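Local coordinates for indole-3-acetic acid-amido synthetase GH3.15 (Arabidopsis thaliana, PDB 6E1Q), which uses ATP to conjugate the auxin precursor indole-3-butyric acid to glutamine and, possibly, cysteine, at residues K106-T111 with S328-M333. Numbering follows the deposited sequence.
Sequences KLIPLT and SSECFM
With CG1 set anti to its own carbonyl carbon (chi1 -63°), Ile108 lays CG1 and CD1 against Glu330 CG. The chain of Glu330 bends at chi2 (97°), which turns the carboxylate, OE1 toward the Lys106 side and OE2 to Ser328 OG. The two chains run nearly perpendicular to each other. The closest touch is Ile108 CD1 on Glu330 CG, at 3.7 Å. The other branch, Ile108 CG2, lies 3.9 Å from Glu330 CA, while Ile108 CB packs 4.1 Å from Ser329 CB. The contact is therefore aliphatic at its centre, and no hydrogen bond joins the two segments.

The carboxylate is held at both oxygens. Ser328 OG donates to Glu330 OE2 at 3.1 Å, on the anti side and 30° out of the carboxylate plane. Glu330 OE1 is hydrogen-bonded to Tyr404 OH. Lys106 NZ stays 4.0 Å from Glu330 OE1, too far for a salt bridge, but bonds to the same Tyr404 hydroxyl. An alanine in place of Glu330 would probably open a gap beside Ile108 CD1 and leave Ser328 OG and Tyr404 OH without their carboxylate partner.

Ser328, Ser329 and Glu330 belong to the ATP-binding site, and Phe332 touches the bound herbicide. The contact thus sets a strand of the N-terminal region against a loop of the active site. Strand 105-111 is at the edge of its sheet, antiparallel to strand 91-97, whose Ser97 touches Ser329. Tyr67 of helix 67-78 packs on Lys106 and Ile108. Arg118 of helix 112-132 gives a hydrogen bond from NH2 to Ser329 O, and the chain then runs on toward strand 332-335.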
# COMPACT_ATOMS: atom_id res chain seq x y z
N LYS A 106 10.62 1.12 -10.00
CA LYS A 106 12.00 0.98 -9.56
C LYS A 106 12.32 -0.50 -9.41
O LYS A 106 11.47 -1.30 -9.02
CB LYS A 106 12.23 1.70 -8.23
CG LYS A 106 11.90 3.19 -8.17
CD LYS A 106 12.05 3.69 -6.72
CE LYS A 106 11.85 5.20 -6.60
NZ LYS A 106 12.27 5.72 -5.25
N LEU A 107 13.56 -0.85 -9.73
CA LEU A 107 14.09 -2.19 -9.51
C LEU A 107 15.06 -2.12 -8.34
O LEU A 107 16.06 -1.39 -8.40
CB LEU A 107 14.78 -2.72 -10.78
CG LEU A 107 13.91 -2.86 -12.04
CD1 LEU A 107 14.70 -3.55 -13.14
CD2 LEU A 107 12.61 -3.64 -11.75
N ILE A 108 14.76 -2.84 -7.27
CA ILE A 108 15.50 -2.72 -6.02
C ILE A 108 16.20 -4.04 -5.70
O ILE A 108 15.54 -5.08 -5.58
CB ILE A 108 14.57 -2.30 -4.87
CG1 ILE A 108 13.96 -0.91 -5.14
CG2 ILE A 108 15.33 -2.29 -3.55
CD1 ILE A 108 15.00 0.20 -5.23
N PRO A 109 17.52 -4.04 -5.54
CA PRO A 109 18.22 -5.29 -5.17
C PRO A 109 17.77 -5.81 -3.82
O PRO A 109 17.47 -5.03 -2.91
CB PRO A 109 19.69 -4.87 -5.13
CG PRO A 109 19.76 -3.63 -5.98
CD PRO A 109 18.44 -2.93 -5.79
N LEU A 110 17.72 -7.14 -3.70
CA LEU A 110 17.45 -7.83 -2.44
C LEU A 110 18.43 -8.99 -2.31
O LEU A 110 18.54 -9.82 -3.22
CB LEU A 110 16.01 -8.34 -2.39
CG LEU A 110 15.58 -9.08 -1.11
CD1 LEU A 110 15.62 -8.14 0.09
CD2 LEU A 110 14.19 -9.70 -1.26
N THR A 111 19.15 -9.04 -1.20
CA THR A 111 19.97 -10.21 -0.88
C THR A 111 19.15 -11.24 -0.09
O THR A 111 18.12 -10.92 0.54
CB THR A 111 21.21 -9.81 -0.08
OG1 THR A 111 20.82 -9.27 1.19
CG2 THR A 111 22.02 -8.77 -0.82
N SER A 328 9.01 -1.10 2.64
CA SER A 328 9.11 -0.84 1.22
C SER A 328 10.04 -1.89 0.65
O SER A 328 10.68 -2.63 1.39
CB SER A 328 9.64 0.58 0.93
OG SER A 328 10.97 0.71 1.41
N SER A 329 10.10 -1.96 -0.69
CA SER A 329 11.05 -2.87 -1.32
C SER A 329 12.45 -2.64 -0.76
O SER A 329 13.18 -3.60 -0.51
CB SER A 329 11.05 -2.69 -2.84
OG SER A 329 9.81 -3.11 -3.38
N GLU A 330 12.80 -1.37 -0.53
CA GLU A 330 14.16 -1.00 -0.11
C GLU A 330 14.45 -1.41 1.33
O GLU A 330 15.61 -1.73 1.67
CB GLU A 330 14.34 0.51 -0.27
CG GLU A 330 14.28 1.02 -1.73
CD GLU A 330 12.91 1.57 -2.13
OE1 GLU A 330 12.85 2.41 -3.06
OE2 GLU A 330 11.91 1.15 -1.52
N CYS A 331 13.45 -1.40 2.20
CA CYS A 331 13.72 -1.63 3.62
C CYS A 331 12.43 -1.93 4.36
O CYS A 331 11.46 -1.18 4.23
CB CYS A 331 14.40 -0.41 4.25
SG CYS A 331 15.28 -0.81 5.76
N PHE A 332 12.41 -2.98 5.17
CA PHE A 332 11.35 -3.13 6.16
C PHE A 332 11.67 -2.23 7.34
O PHE A 332 12.77 -2.31 7.91
CB PHE A 332 11.22 -4.57 6.64
CG PHE A 332 10.05 -4.78 7.54
CD1 PHE A 332 8.76 -4.57 7.09
CD2 PHE A 332 10.24 -5.16 8.86
CE1 PHE A 332 7.68 -4.75 7.93
CE2 PHE A 332 9.16 -5.34 9.70
CZ PHE A 332 7.88 -5.14 9.24
N MET A 333 10.73 -1.38 7.74
CA MET A 333 11.12 -0.27 8.60
C MET A 333 10.45 -0.24 9.96
O MET A 333 11.12 0.03 10.96
CB MET A 333 10.88 1.05 7.87
CG MET A 333 11.99 1.35 6.90
SD MET A 333 11.71 2.79 5.89
CE MET A 333 10.56 2.14 4.67